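Local coordinates for protein NAD-dependent aldehyde dehydrogenase (Sinorhizobium meliloti, PDB 3U4J) that probably oxidises aldehydes with NAD or NADP as electron acceptor, as a tetrameric member of the aldehyde dehydrogenase family that also binds calcium, at residues Gln444-Ile449 and Cys454-Val459. Sequence-based numbering, arbitrary orientation.
Sequences QTIRRI and CWINSV
I446 carries this contact from the helix side, lying over the strand between C454 and I456, two residues apart on the same face. Its CG1 rests against CB of C454 at 3.7 Å, with SG of the cysteine at 4.0 Å from the same carbon. CD1 reaches farther, past the cysteine, and stops 3.7 Å from the backbone O of W455, a van der Waals approach to the strand itself. The other branch, CG2, meets CD1 of I456 at 3.9 Å. That methyl is brought to the helix by an extended chain (chi2 172°), although the CB of I456 points neither at the helix nor away from it. No hydrogen bond crosses; the join is apolar and buried. An alanine in place of I446 would remove both branches and would probably leave C454 and CD1 of I456 facing a gap beneath the helix.

The tight part ends there. R447 points away from the strand, and both it and R448 engage a third subunit, where R448 forms a salt bridge with D151 of that chain; R448 is exposed and R447 partly so. W455 points the opposite way from C454, its indole NE1 hydrogen-bonded to O of D461. Beyond the strand, S458 OG donates to O of I456 (2.8 Å), well above the carbonyl plane.

Helix 439-448 and strand 453-456 run nearly antiparallel (173°), their segment axes 9.4 Å apart, as the last two elements of a beta-alpha-beta unit begun by strand 431-435. I446 also touches V434 of that parallel neighbour, I449 packs on helix 416-424, and at its other edge strand 453-456 pairs with a strand of a second subunit, continuing the sheet across the interface.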
loop_
_atom_site.group_PDB
_atom_site.type_symbol
_atom_site.label_atom_id
_atom_site.label_comp_id
_atom_site.label_asym_id
_atom_site.label_seq_id
_atom_site.Cartn_x
_atom_site.Cartn_y
_atom_site.Cartn_z
ATOM N N GLN A 444 -23.371 -8.324 6.774
ATOM C CA GLN A 444 -24.202 -7.187 6.353
ATOM C C GLN A 444 -24.558 -6.271 7.521
ATOM O O GLN A 444 -24.591 -5.053 7.362
ATOM C CB GLN A 444 -25.454 -7.598 5.578
ATOM C CG GLN A 444 -25.166 -8.271 4.237
ATOM C CD GLN A 444 -24.742 -7.320 3.099
ATOM O OE1 GLN A 444 -25.199 -7.488 1.956
ATOM N NE2 GLN A 444 -23.854 -6.349 3.391
ATOM N N THR A 445 -24.768 -6.840 8.704
ATOM C CA THR A 445 -25.065 -6.004 9.861
ATOM C C THR A 445 -23.836 -5.160 10.216
ATOM O O THR A 445 -23.963 -3.973 10.418
ATOM C CB THR A 445 -25.612 -6.818 11.062
ATOM O OG1 THR A 445 -26.777 -7.561 10.640
ATOM C CG2 THR A 445 -26.042 -5.902 12.179
ATOM N N ILE A 446 -22.651 -5.774 10.250
ATOM C CA ILE A 446 -21.438 -5.043 10.603
ATOM C C ILE A 446 -21.059 -3.956 9.565
ATOM O O ILE A 446 -20.607 -2.871 9.935
ATOM C CB ILE A 446 -20.294 -6.027 11.021
ATOM C CG1 ILE A 446 -19.531 -5.497 12.243
ATOM C CG2 ILE A 446 -19.331 -6.318 9.893
ATOM C CD1 ILE A 446 -20.385 -5.368 13.498
ATOM N N ARG A 447 -21.298 -4.221 8.278
ATOM C CA ARG A 447 -21.104 -3.223 7.225
ATOM C C ARG A 447 -22.063 -2.043 7.318
ATOM O O ARG A 447 -21.737 -0.945 6.838
ATOM C CB ARG A 447 -21.245 -3.839 5.837
ATOM C CG ARG A 447 -20.114 -4.770 5.491
ATOM C CD ARG A 447 -20.415 -5.536 4.208
ATOM N NE ARG A 447 -19.917 -4.845 3.015
ATOM C CZ ARG A 447 -20.424 -5.004 1.789
ATOM N NH1 ARG A 447 -21.476 -5.781 1.579
ATOM N NH2 ARG A 447 -19.895 -4.352 0.763
ATOM N N ARG A 448 -23.232 -2.262 7.910
ATOM C CA ARG A 448 -24.244 -1.200 7.999
ATOM C C ARG A 448 -24.206 -0.389 9.297
ATOM O O ARG A 448 -24.838 0.650 9.378
ATOM C CB ARG A 448 -25.647 -1.781 7.772
ATOM C CG ARG A 448 -25.871 -2.117 6.299
ATOM C CD ARG A 448 -26.960 -3.142 6.052
ATOM N NE ARG A 448 -26.888 -3.592 4.651
ATOM C CZ ARG A 448 -27.816 -4.359 4.066
ATOM N NH1 ARG A 448 -28.880 -4.788 4.762
ATOM N NH2 ARG A 448 -27.687 -4.700 2.796
ATOM N N ILE A 449 -23.475 -0.858 10.303
ATOM C CA ILE A 449 -23.401 -0.120 11.582
ATOM C C ILE A 449 -22.309 0.953 11.472
ATOM O O ILE A 449 -21.192 0.659 11.034
ATOM C CB ILE A 449 -23.176 -1.062 12.778
ATOM C CG1 ILE A 449 -24.436 -1.921 12.972
ATOM C CG2 ILE A 449 -22.855 -0.271 14.056
ATOM C CD1 ILE A 449 -24.261 -3.091 13.954
ATOM N N CYS A 454 -15.250 -2.523 15.271
ATOM C CA CYS A 454 -16.333 -3.488 15.186
ATOM C C CYS A 454 -15.831 -4.866 15.496
ATOM O O CYS A 454 -14.643 -5.151 15.297
ATOM C CB CYS A 454 -16.931 -3.442 13.774
ATOM S SG CYS A 454 -17.960 -1.997 13.521
ATOM N N TRP A 455 -16.735 -5.716 15.998
ATOM C CA TRP A 455 -16.399 -7.084 16.327
ATOM C C TRP A 455 -17.546 -7.986 15.851
ATOM O O TRP A 455 -18.719 -7.587 15.917
ATOM C CB TRP A 455 -16.282 -7.295 17.832
ATOM C CG TRP A 455 -15.038 -6.887 18.452
ATOM C CD1 TRP A 455 -14.001 -7.696 18.794
ATOM C CD2 TRP A 455 -14.675 -5.563 18.847
ATOM N NE1 TRP A 455 -13.000 -6.955 19.395
ATOM C CE2 TRP A 455 -13.393 -5.640 19.439
ATOM C CE3 TRP A 455 -15.307 -4.312 18.758
ATOM C CZ2 TRP A 455 -12.715 -4.507 19.927
ATOM C CZ3 TRP A 455 -14.639 -3.190 19.267
ATOM C CH2 TRP A 455 -13.357 -3.302 19.840
ATOM N N ILE A 456 -17.197 -9.175 15.371
ATOM C CA ILE A 456 -18.202 -10.215 15.139
ATOM C C ILE A 456 -17.919 -11.365 16.098
ATOM O O ILE A 456 -16.778 -11.836 16.165
ATOM C CB ILE A 456 -18.234 -10.711 13.634
ATOM C CG1 ILE A 456 -18.853 -9.633 12.743
ATOM C CG2 ILE A 456 -19.081 -12.027 13.510
ATOM C CD1 ILE A 456 -18.776 -9.907 11.254
ATOM N N ASN A 457 -18.931 -11.795 16.863
ATOM C CA ASN A 457 -18.778 -12.942 17.783
ATOM C C ASN A 457 -17.642 -12.770 18.793
ATOM O O ASN A 457 -16.915 -13.724 19.143
ATOM C CB ASN A 457 -18.614 -14.253 16.995
ATOM C CG ASN A 457 -19.842 -14.587 16.149
ATOM O OD1 ASN A 457 -19.732 -15.201 15.070
ATOM N ND2 ASN A 457 -21.015 -14.192 16.631
ATOM N N SER A 458 -17.464 -11.531 19.225
ATOM C CA SER A 458 -16.385 -11.190 20.123
ATOM C C SER A 458 -16.636 -9.766 20.617
ATOM O O SER A 458 -17.559 -9.085 20.158
ATOM C CB SER A 458 -15.022 -11.304 19.393
ATOM O OG SER A 458 -15.087 -10.698 18.117
ATOM N N VAL A 459 -15.835 -9.313 21.572
ATOM C CA VAL A 459 -15.993 -7.963 22.114
ATOM C C VAL A 459 -14.693 -7.612 22.849
ATOM O O VAL A 459 -13.955 -8.512 23.283
ATOM C CB VAL A 459 -17.231 -7.869 23.052
ATOM C CG1 VAL A 459 -17.012 -8.704 24.327
ATOM C CG2 VAL A 459 -17.550 -6.430 23.417
#